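Local coordinates for endonuclease III (Geobacillus stearothermophilus, PDB 1ORN), which acts as an iron-sulfur DNA glycosylase of base excision repair that forms a covalent intermediate with DNA and, like its relatives, probably removes oxidised pyrimidines, at residues D15-M20 with L152-W157; P137-D142 with T167-I172; I185-Y190 with C202-L207. All blocks are in the same frame, centred on the assembly; numbering follows the deposited sequence.

Contact 1 (D15-M20 with L152-W157); sequences DEMAKM and LGFCRW
M17 ends in a methyl group that lies against L152, at the end of helix 143-152, and F154 just beyond it. Its CE lies 3.6 Å from CD2 of L152, the two side chains meeting tip to tip. The same CE is 4.1 Å from CZ of F154, whose ring comes from the opposite direction and meets the methyl obliquely. A long, unbranched side chain suits this place, since the closest CA atoms, those of M17 and L152, stand 12.0 Å apart. M17 spans much of that gap by staying extended beyond CG (chi2 -177°), so that the thioether runs out from the helix and only its terminal methyl touches the opposite segment. No hydrogen bond crosses; the contact is purely apolar and its three residues are buried.

The contact is one point at which helix 7-20 packs against the end of helix 143-152, in a protein of the HhH-GPD superfamily. G153 ends helix 143-152 with a positive phi of 96°, a conformation open to glycine but awkward for residues with a CB, and its backbone hydrogen-bonds L5. L152, before the turn, and F154, after it, both face helix 7-20, where F154 also covers I10, C13 and L14. L152 has a second task: it belongs to the pocket of the iron-sulfur cluster. M17 also packs on V148 and F187, while L152 meets L204 and C208.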
loop_
_atom_site.group_PDB
_atom_site.type_symbol
_atom_site.label_atom_id
_atom_site.label_comp_id
_atom_site.label_asym_id
_atom_site.label_seq_id
_atom_site.Cartn_x
_atom_site.Cartn_y
_atom_site.Cartn_z
ATOM N N ASP C 15 -8.615 -9.831 14.572
ATOM C CA ASP C 15 -8.562 -11.284 14.710
ATOM C C ASP C 15 -9.513 -11.943 13.714
ATOM O O ASP C 15 -9.219 -13.011 13.173
ATOM C CB ASP C 15 -8.932 -11.687 16.135
ATOM N N GLU C 16 -10.650 -11.301 13.467
ATOM C CA GLU C 16 -11.642 -11.835 12.540
ATOM C C GLU C 16 -11.162 -11.700 11.096
ATOM O O GLU C 16 -11.336 -12.615 10.289
ATOM C CB GLU C 16 -12.972 -11.101 12.714
ATOM C CG GLU C 16 -14.165 -11.804 12.078
ATOM C CD GLU C 16 -14.489 -13.138 12.743
ATOM O OE1 GLU C 16 -14.706 -13.156 13.975
ATOM O OE2 GLU C 16 -14.531 -14.166 12.033
ATOM N N MET C 17 -10.566 -10.555 10.769
ATOM C CA MET C 17 -10.059 -10.328 9.419
ATOM C C MET C 17 -9.029 -11.399 9.089
ATOM O O MET C 17 -8.892 -11.809 7.938
ATOM C CB MET C 17 -9.398 -8.951 9.309
ATOM C CG MET C 17 -10.330 -7.788 9.550
ATOM S SD MET C 17 -9.501 -6.189 9.328
ATOM C CE MET C 17 -10.769 -5.058 10.000
ATOM N N ALA C 18 -8.296 -11.838 10.107
ATOM C CA ALA C 18 -7.275 -12.861 9.930
ATOM C C ALA C 18 -7.927 -14.191 9.565
ATOM O O ALA C 18 -7.385 -14.957 8.772
ATOM C CB ALA C 18 -6.452 -13.011 11.208
ATOM N N LYS C 19 -9.093 -14.457 10.146
ATOM C CA LYS C 19 -9.819 -15.695 9.876
ATOM C C LYS C 19 -10.456 -15.668 8.493
ATOM O O LYS C 19 -10.615 -16.708 7.853
ATOM C CB LYS C 19 -10.910 -15.922 10.933
ATOM C CG LYS C 19 -10.380 -16.194 12.330
ATOM C CD LYS C 19 -11.514 -16.494 13.304
ATOM N N MET C 20 -10.816 -14.475 8.034
ATOM C CA MET C 20 -11.447 -14.316 6.733
ATOM C C MET C 20 -10.423 -14.331 5.599
ATOM O O MET C 20 -10.687 -14.858 4.518
ATOM C CB MET C 20 -12.235 -13.008 6.699
ATOM C CG MET C 20 -13.147 -12.859 5.497
ATOM S SD MET C 20 -14.102 -11.328 5.522
ATOM C CE MET C 20 -14.611 -11.284 7.233
ATOM N N LEU C 152 -15.124 1.051 10.698
ATOM C CA LEU C 152 -15.214 0.222 11.897
ATOM C C LEU C 152 -15.129 1.013 13.202
ATOM O O LEU C 152 -15.590 0.551 14.248
ATOM C CB LEU C 152 -14.113 -0.837 11.864
ATOM C CG LEU C 152 -14.477 -2.325 11.865
ATOM C CD1 LEU C 152 -15.944 -2.561 11.506
ATOM C CD2 LEU C 152 -13.546 -3.026 10.889
ATOM N N GLY C 153 -14.541 2.200 13.149
ATOM C CA GLY C 153 -14.425 2.997 14.354
ATOM C C GLY C 153 -13.095 2.839 15.061
ATOM O O GLY C 153 -12.994 3.072 16.262
ATOM N N PHE C 154 -12.071 2.432 14.319
ATOM C CA PHE C 154 -10.738 2.270 14.882
ATOM C C PHE C 154 -10.228 3.656 15.266
ATOM O O PHE C 154 -9.491 3.819 16.237
ATOM C CB PHE C 154 -9.790 1.664 13.841
ATOM C CG PHE C 154 -9.946 0.176 13.642
ATOM C CD1 PHE C 154 -11.088 -0.496 14.069
ATOM C CD2 PHE C 154 -8.946 -0.548 12.991
ATOM C CE1 PHE C 154 -11.233 -1.867 13.850
ATOM C CE2 PHE C 154 -9.082 -1.921 12.766
ATOM C CZ PHE C 154 -10.228 -2.580 13.196
ATOM N N CYS C 155 -10.630 4.647 14.478
ATOM C CA CYS C 155 -10.232 6.036 14.681
ATOM C C CYS C 155 -11.384 6.933 14.241
ATOM O O CYS C 155 -12.434 6.439 13.832
ATOM C CB CYS C 155 -8.997 6.346 13.838
ATOM S SG CYS C 155 -9.277 6.085 12.072
ATOM N N ARG C 156 -11.192 8.247 14.322
ATOM C CA ARG C 156 -12.237 9.191 13.920
ATOM C C ARG C 156 -12.194 9.452 12.416
ATOM O O ARG C 156 -11.133 9.388 11.799
ATOM C CB ARG C 156 -12.088 10.519 14.682
ATOM C CG ARG C 156 -12.291 10.405 16.190
ATOM C CD ARG C 156 -12.263 11.776 16.861
ATOM N N TRP C 157 -13.350 9.750 11.830
ATOM C CA TRP C 157 -13.432 10.003 10.394
ATOM C C TRP C 157 -12.544 11.133 9.879
ATOM O O TRP C 157 -12.166 11.143 8.706
ATOM C CB TRP C 157 -14.883 10.274 9.974
ATOM C CG TRP C 157 -15.662 9.015 9.706
ATOM C CD1 TRP C 157 -16.481 8.349 10.576
ATOM C CD2 TRP C 157 -15.641 8.243 8.502
ATOM N NE1 TRP C 157 -16.970 7.207 9.984
ATOM C CE2 TRP C 157 -16.469 7.119 8.710
ATOM C CE3 TRP C 157 -14.999 8.391 7.262
ATOM C CZ2 TRP C 157 -16.674 6.146 7.724
ATOM C CZ3 TRP C 157 -15.204 7.420 6.281
ATOM C CH2 TRP C 157 -16.034 6.315 6.520
#

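Contact 2 (P137-D142 with T167-I172); sequences PAIAVD and TLMKII. With nucleotides of chain B.
I139 and L168 cross at about a right angle, the isoleucine coming from an extended, non-helical segment and the leucine from the last turns of helix 161-171. Both branches of the isoleucine are used. Its longer arm, with CG1 anti to the carbonyl carbon (chi1 -59°) and CD1 stretched out beyond it, puts CD1 3.5 Å from L168 CB, a carbon pair closer than usual van der Waals distance. The shorter arm, CG2, rests 3.9 Å from L168 CD1, so that the leucine is touched near its root by one branch and at its end by the other. A beta-branched residue suits this place because it presents two arms at once, the CG2 methyl and the CG1-CD1 ethyl, and leucine, branching one carbon later, offers a slim CB for CD1 to press against.

The same CD1 reaches the helix backbone, lying 3.8 Å from M169 N. It also sits 4.0 Å from M169 CG, so the methionine takes part through the beginning of its chain; beyond that the chain bends at chi3. The contact is apolar throughout, with no hydrogen bond between the segments.

Both segments belong to the HhH-GPD superfamily region, and 137-142 leads from helix 123-134 into helix 143-152 beside the DNA. D142 is the N-cap of helix 143-152: its carboxylate accepts hydrogen bonds from the backbone N atoms of H144 and V145, and its CB lies 3.8 Å from OP1 of DG8 of chain B. A138 and A140 pack on helix 123-134, V141 joins I139 in facing helix 161-171, and M169 and I172 touch helix 177-191, which thus borders the contact.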
loop_
_atom_site.group_PDB
_atom_site.type_symbol
_atom_site.label_atom_id
_atom_site.label_comp_id
_atom_site.label_asym_id
_atom_site.label_seq_id
_atom_site.Cartn_x
_atom_site.Cartn_y
_atom_site.Cartn_z
ATOM N N PRO C 137 9.058 -4.155 10.263
ATOM C CA PRO C 137 7.662 -3.924 10.631
ATOM C C PRO C 137 7.210 -2.496 10.331
ATOM O O PRO C 137 7.885 -1.523 10.672
ATOM C CB PRO C 137 7.635 -4.255 12.123
ATOM C CG PRO C 137 9.040 -3.979 12.562
ATOM C CD PRO C 137 9.859 -4.539 11.436
ATOM N N ALA C 138 6.068 -2.384 9.666
ATOM C CA ALA C 138 5.506 -1.084 9.325
ATOM C C ALA C 138 4.078 -1.301 8.871
ATOM O O ALA C 138 3.718 -2.393 8.428
ATOM C CB ALA C 138 6.316 -0.430 8.208
ATOM N N ILE C 139 3.266 -0.262 9.005
ATOM C CA ILE C 139 1.876 -0.320 8.582
ATOM C C ILE C 139 1.664 0.768 7.538
ATOM O O ILE C 139 1.675 1.958 7.855
ATOM C CB ILE C 139 0.917 -0.072 9.759
ATOM C CG1 ILE C 139 1.153 -1.124 10.846
ATOM C CG2 ILE C 139 -0.527 -0.111 9.271
ATOM C CD1 ILE C 139 0.294 -0.934 12.076
ATOM N N ALA C 140 1.493 0.351 6.291
ATOM C CA ALA C 140 1.272 1.282 5.197
ATOM C C ALA C 140 -0.217 1.589 5.143
ATOM O O ALA C 140 -1.037 0.681 4.997
ATOM C CB ALA C 140 1.729 0.660 3.889
ATOM N N VAL C 141 -0.575 2.862 5.271
ATOM C CA VAL C 141 -1.979 3.243 5.234
ATOM C C VAL C 141 -2.364 3.822 3.872
ATOM O O VAL C 141 -1.956 4.934 3.510
ATOM C CB VAL C 141 -2.311 4.260 6.351
ATOM C CG1 VAL C 141 -3.796 4.644 6.290
ATOM C CG2 VAL C 141 -1.975 3.656 7.710
ATOM N N ASP C 142 -3.152 3.040 3.134
ATOM C CA ASP C 142 -3.643 3.380 1.802
ATOM C C ASP C 142 -5.150 3.622 1.889
ATOM O O ASP C 142 -5.714 3.722 2.974
ATOM C CB ASP C 142 -3.421 2.200 0.859
ATOM C CG ASP C 142 -4.406 1.072 1.122
ATOM O OD1 ASP C 142 -4.607 0.726 2.309
ATOM O OD2 ASP C 142 -4.986 0.536 0.151
ATOM N N THR C 167 -2.337 4.861 15.481
ATOM C CA THR C 167 -3.351 4.151 16.258
ATOM C C THR C 167 -3.127 2.647 16.161
ATOM O O THR C 167 -3.151 1.939 17.165
ATOM C CB THR C 167 -4.777 4.470 15.755
ATOM O OG1 THR C 167 -5.051 5.862 15.949
ATOM C CG2 THR C 167 -5.813 3.645 16.508
ATOM N N LEU C 168 -2.897 2.162 14.946
ATOM C CA LEU C 168 -2.672 0.736 14.733
ATOM C C LEU C 168 -1.364 0.256 15.364
ATOM O O LEU C 168 -1.305 -0.839 15.924
ATOM C CB LEU C 168 -2.677 0.433 13.234
ATOM C CG LEU C 168 -4.042 0.649 12.572
ATOM C CD1 LEU C 168 -3.903 0.627 11.059
ATOM C CD2 LEU C 168 -5.006 -0.431 13.049
ATOM N N MET C 169 -0.319 1.070 15.275
ATOM C CA MET C 169 0.970 0.691 15.844
ATOM C C MET C 169 0.900 0.490 17.356
ATOM O O MET C 169 1.618 -0.341 17.909
ATOM C CB MET C 169 2.041 1.734 15.510
ATOM C CG MET C 169 2.482 1.725 14.050
ATOM S SD MET C 169 4.044 2.599 13.782
ATOM C CE MET C 169 3.495 4.306 13.782
ATOM N N LYS C 170 0.031 1.247 18.019
ATOM C CA LYS C 170 -0.120 1.146 19.470
ATOM C C LYS C 170 -1.017 -0.012 19.905
ATOM O O LYS C 170 -0.919 -0.489 21.037
ATOM C CB LYS C 170 -0.690 2.449 20.034
ATOM C CG LYS C 170 0.187 3.661 19.809
ATOM C CD LYS C 170 -0.529 4.934 20.238
ATOM C CE LYS C 170 0.281 6.172 19.886
ATOM N NZ LYS C 170 -0.485 7.427 20.147
ATOM N N ILE C 171 -1.893 -0.463 19.015
ATOM C CA ILE C 171 -2.807 -1.554 19.343
ATOM C C ILE C 171 -2.265 -2.922 18.938
ATOM O O ILE C 171 -2.586 -3.934 19.566
ATOM C CB ILE C 171 -4.184 -1.358 18.654
ATOM C CG1 ILE C 171 -4.767 0.010 19.014
ATOM C CG2 ILE C 171 -5.139 -2.470 19.070
ATOM C CD1 ILE C 171 -4.949 0.243 20.504
ATOM N N ILE C 172 -1.441 -2.948 17.894
ATOM C CA ILE C 172 -0.888 -4.201 17.385
ATOM C C ILE C 172 0.588 -4.417 17.707
ATOM O O ILE C 172 1.402 -3.501 17.594
ATOM C CB ILE C 172 -1.041 -4.278 15.850
ATOM C CG1 ILE C 172 -2.506 -4.075 15.463
ATOM C CG2 ILE C 172 -0.529 -5.616 15.336
ATOM C CD1 ILE C 172 -2.718 -3.886 13.985
ATOM P P DG B 8 -3.862 4.100 -2.918
ATOM O OP1 DG B 8 -4.690 4.582 -1.786
ATOM O OP2 DG B 8 -4.475 3.981 -4.276
ATOM O "O5'" DG B 8 -2.583 5.035 -3.059
ATOM C "C5'" DG B 8 -1.957 5.606 -1.911
ATOM C "C4'" DG B 8 -0.798 6.464 -2.356
ATOM O "O4'" DG B 8 -1.267 7.462 -3.292
ATOM C "C3'" DG B 8 -0.021 7.218 -1.281
ATOM O "O3'" DG B 8 1.350 7.147 -1.673
ATOM C "C2'" DG B 8 -0.581 8.632 -1.369
ATOM C "C1'" DG B 8 -0.941 8.770 -2.841
ATOM N N9 DG B 8 -2.095 9.618 -3.124
ATOM C C8 DG B 8 -3.235 9.758 -2.371
ATOM N N7 DG B 8 -4.120 10.545 -2.924
ATOM C C5 DG B 8 -3.524 10.957 -4.109
ATOM C C6 DG B 8 -4.011 11.814 -5.142
ATOM O O6 DG B 8 -5.110 12.370 -5.229
ATOM N N1 DG B 8 -3.069 11.982 -6.152
ATOM C C2 DG B 8 -1.825 11.396 -6.176
ATOM N N2 DG B 8 -1.055 11.687 -7.234
ATOM N N3 DG B 8 -1.369 10.583 -5.229
ATOM C C4 DG B 8 -2.265 10.411 -4.235
#

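Contact 3 (I185-Y190 with C202-L207); sequences IFFGRY and CPLLHL. With SF4 (iron/sulfur cluster), chain F.
F187 drives the edge of its ring into the corner between the iron-sulfur cluster and the loop that binds it. Its CZ lies 4.0 Å from C202 SG, and the sulfur stands 80° off the ring normal, a sulfur-aromatic contact made at the edge. Also at the edge and in the ring plane is S3 of the cluster, 3.6 Å from F187 CE2. The ring gets there because CG is anti to the backbone N (chi1 -175°), which sends it out from the helix toward the cluster. L204 completes the tight part: its CD1 lies 4.0 Å from F187 CZ and approaches the ring obliquely. A flat apolar ring suits this place, since its edge carries weakly positive C-H groups that can face electron-rich sulfur and may help shield it from water.

C202 is one of the four cysteines, with C192, C199 and C208, in the C-X6-C-X2-C-X5-C pattern of the endonuclease III cluster loop. Its SG binds an iron, FE1, at 2.3 Å. The same sulfur accepts a hydrogen bond from L204 N at 3.4 Å, with an N-H...S angle of 159°; such a bond would be expected to ease the negative charge on the thiolate. A type I turn from C202 to L205, closed by L205 N to C202 O at 3.1 Å, places the L204 amide beside the sulfur.

On the solvent side lie H206 and Y190, both exposed and taking no part in the contact between the segments: the H206 ring meets Y12 of the N-terminal helix, while the Y190 hydroxyl hydrogen-bonds E27, whose carboxylate also forms a salt bridge with R189.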
loop_
_atom_site.group_PDB
_atom_site.type_symbol
_atom_site.label_atom_id
_atom_site.label_comp_id
_atom_site.label_asym_id
_atom_site.label_seq_id
_atom_site.Cartn_x
_atom_site.Cartn_y
_atom_site.Cartn_z
ATOM N N ILE C 185 -5.964 -4.750 4.113
ATOM C CA ILE C 185 -6.091 -4.394 2.708
ATOM C C ILE C 185 -7.017 -5.373 1.995
ATOM O O ILE C 185 -7.855 -4.974 1.194
ATOM C CB ILE C 185 -4.720 -4.380 2.002
ATOM C CG1 ILE C 185 -3.920 -3.159 2.469
ATOM C CG2 ILE C 185 -4.909 -4.341 0.488
ATOM C CD1 ILE C 185 -2.581 -3.012 1.799
ATOM N N PHE C 186 -6.859 -6.656 2.285
ATOM C CA PHE C 186 -7.713 -7.660 1.669
ATOM C C PHE C 186 -9.153 -7.476 2.132
ATOM O O PHE C 186 -10.084 -7.572 1.339
ATOM C CB PHE C 186 -7.224 -9.066 2.024
ATOM C CG PHE C 186 -6.298 -9.663 0.992
ATOM C CD1 PHE C 186 -5.149 -8.990 0.587
ATOM C CD2 PHE C 186 -6.577 -10.910 0.429
ATOM C CE1 PHE C 186 -4.291 -9.545 -0.363
ATOM C CE2 PHE C 186 -5.727 -11.474 -0.521
ATOM C CZ PHE C 186 -4.582 -10.793 -0.917
ATOM N N PHE C 187 -9.329 -7.201 3.419
ATOM C CA PHE C 187 -10.665 -7.007 3.973
ATOM C C PHE C 187 -11.368 -5.879 3.222
ATOM O O PHE C 187 -12.520 -6.007 2.828
ATOM C CB PHE C 187 -10.568 -6.674 5.466
ATOM C CG PHE C 187 -11.896 -6.579 6.161
ATOM C CD1 PHE C 187 -12.606 -7.727 6.497
ATOM C CD2 PHE C 187 -12.441 -5.337 6.482
ATOM C CE1 PHE C 187 -13.841 -7.640 7.145
ATOM C CE2 PHE C 187 -13.673 -5.240 7.126
ATOM C CZ PHE C 187 -14.374 -6.397 7.458
ATOM N N GLY C 188 -10.662 -4.772 3.010
ATOM C CA GLY C 188 -11.261 -3.655 2.299
ATOM C C GLY C 188 -11.393 -3.887 0.801
ATOM O O GLY C 188 -12.376 -3.477 0.180
ATOM N N ARG C 189 -10.405 -4.550 0.209
ATOM C CA ARG C 189 -10.429 -4.789 -1.232
ATOM C C ARG C 189 -11.505 -5.776 -1.665
ATOM O O ARG C 189 -12.207 -5.554 -2.654
ATOM C CB ARG C 189 -9.061 -5.303 -1.699
ATOM C CG ARG C 189 -8.961 -5.572 -3.201
ATOM C CD ARG C 189 -7.529 -5.926 -3.592
ATOM N NE ARG C 189 -6.637 -4.783 -3.412
ATOM C CZ ARG C 189 -5.353 -4.873 -3.084
ATOM N NH1 ARG C 189 -4.790 -6.058 -2.896
ATOM N NH2 ARG C 189 -4.626 -3.773 -2.946
ATOM N N TYR C 190 -11.654 -6.846 -0.896
ATOM C CA TYR C 190 -12.599 -7.903 -1.237
ATOM C C TYR C 190 -13.880 -8.018 -0.421
ATOM O O TYR C 190 -14.796 -8.738 -0.819
ATOM C CB TYR C 190 -11.867 -9.237 -1.188
ATOM C CG TYR C 190 -10.693 -9.298 -2.131
ATOM C CD1 TYR C 190 -10.887 -9.325 -3.513
ATOM C CD2 TYR C 190 -9.387 -9.310 -1.645
ATOM C CE1 TYR C 190 -9.802 -9.362 -4.392
ATOM C CE2 TYR C 190 -8.296 -9.344 -2.514
ATOM C CZ TYR C 190 -8.512 -9.368 -3.885
ATOM O OH TYR C 190 -7.436 -9.385 -4.750
ATOM N N CYS C 202 -21.248 -9.723 7.057
ATOM C CA CYS C 202 -20.027 -9.355 7.767
ATOM C C CYS C 202 -19.998 -9.777 9.234
ATOM O O CYS C 202 -20.915 -9.477 10.000
ATOM C CB CYS C 202 -19.799 -7.847 7.664
ATOM S SG CYS C 202 -18.203 -7.329 8.330
ATOM N N PRO C 203 -18.927 -10.480 9.644
ATOM C CA PRO C 203 -18.730 -10.966 11.013
ATOM C C PRO C 203 -18.518 -9.840 12.023
ATOM O O PRO C 203 -18.505 -10.077 13.233
ATOM C CB PRO C 203 -17.488 -11.849 10.893
ATOM C CG PRO C 203 -17.508 -12.287 9.459
ATOM C CD PRO C 203 -17.891 -11.024 8.751
ATOM N N LEU C 204 -18.347 -8.621 11.521
ATOM C CA LEU C 204 -18.118 -7.469 12.387
ATOM C C LEU C 204 -19.302 -6.511 12.397
ATOM O O LEU C 204 -19.258 -5.462 13.039
ATOM C CB LEU C 204 -16.856 -6.726 11.938
ATOM C CG LEU C 204 -15.555 -7.525 12.010
ATOM C CD1 LEU C 204 -14.424 -6.685 11.418
ATOM C CD2 LEU C 204 -15.249 -7.909 13.455
ATOM N N LEU C 205 -20.360 -6.879 11.685
ATOM C CA LEU C 205 -21.560 -6.052 11.615
ATOM C C LEU C 205 -22.059 -5.711 13.024
ATOM O O LEU C 205 -22.535 -4.603 13.265
ATOM C CB LEU C 205 -22.667 -6.799 10.859
ATOM C CG LEU C 205 -23.719 -6.017 10.058
ATOM C CD1 LEU C 205 -24.960 -6.894 9.917
ATOM C CD2 LEU C 205 -24.079 -4.709 10.733
ATOM N N HIS C 206 -21.934 -6.662 13.950
ATOM C CA HIS C 206 -22.402 -6.481 15.330
ATOM C C HIS C 206 -21.736 -5.360 16.128
ATOM O O HIS C 206 -22.172 -5.042 17.237
ATOM C CB HIS C 206 -22.260 -7.784 16.121
ATOM C CG HIS C 206 -20.845 -8.129 16.467
ATOM N ND1 HIS C 206 -19.991 -8.748 15.581
ATOM C CD2 HIS C 206 -20.133 -7.931 17.601
ATOM C CE1 HIS C 206 -18.813 -8.918 16.154
ATOM N NE2 HIS C 206 -18.871 -8.431 17.380
ATOM N N LEU C 207 -20.679 -4.768 15.585
ATOM C CA LEU C 207 -20.005 -3.679 16.282
ATOM C C LEU C 207 -19.636 -2.538 15.341
ATOM O O LEU C 207 -18.990 -1.576 15.753
ATOM C CB LEU C 207 -18.746 -4.187 17.002
ATOM C CG LEU C 207 -17.646 -4.960 16.260
ATOM C CD1 LEU C 207 -17.108 -4.163 15.078
ATOM C CD2 LEU C 207 -16.519 -5.269 17.242
HETATM FE FE1 SF4 F . -18.433 -5.095 7.710
HETATM FE FE2 SF4 F . -17.373 -2.940 6.348
HETATM FE FE3 SF4 F . -20.009 -3.398 6.423
HETATM FE FE4 SF4 F . -18.683 -2.616 8.650
HETATM S S1 SF4 F . -19.019 -1.350 6.768
HETATM S S2 SF4 F . -20.312 -4.088 8.495
HETATM S S3 SF4 F . -16.719 -3.603 8.293
HETATM S S4 SF4 F . -18.538 -4.707 5.420
#

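In the fold
All three contacts are buried and apolar at heart, although M169 of contact 2 is partly exposed. Contact 2 is the most central, about 12 Å from the centre of the chain to its own centre, against 17 and 18 Å for contacts 1 and 3, and has the largest buried area. Contacts 1 and 3, with centres 7 Å apart, touch: M20 packs on P203 and F187, and L152 on L204. Contact 2 touches contact 1 through F154, which packs on T167 and L168. Contact 3 supplies a cysteine ligand to the cluster, which L152 of contact 1 also touches, whereas contact 2 reaches the DNA through D142, which also touches I185 of helix 177-191.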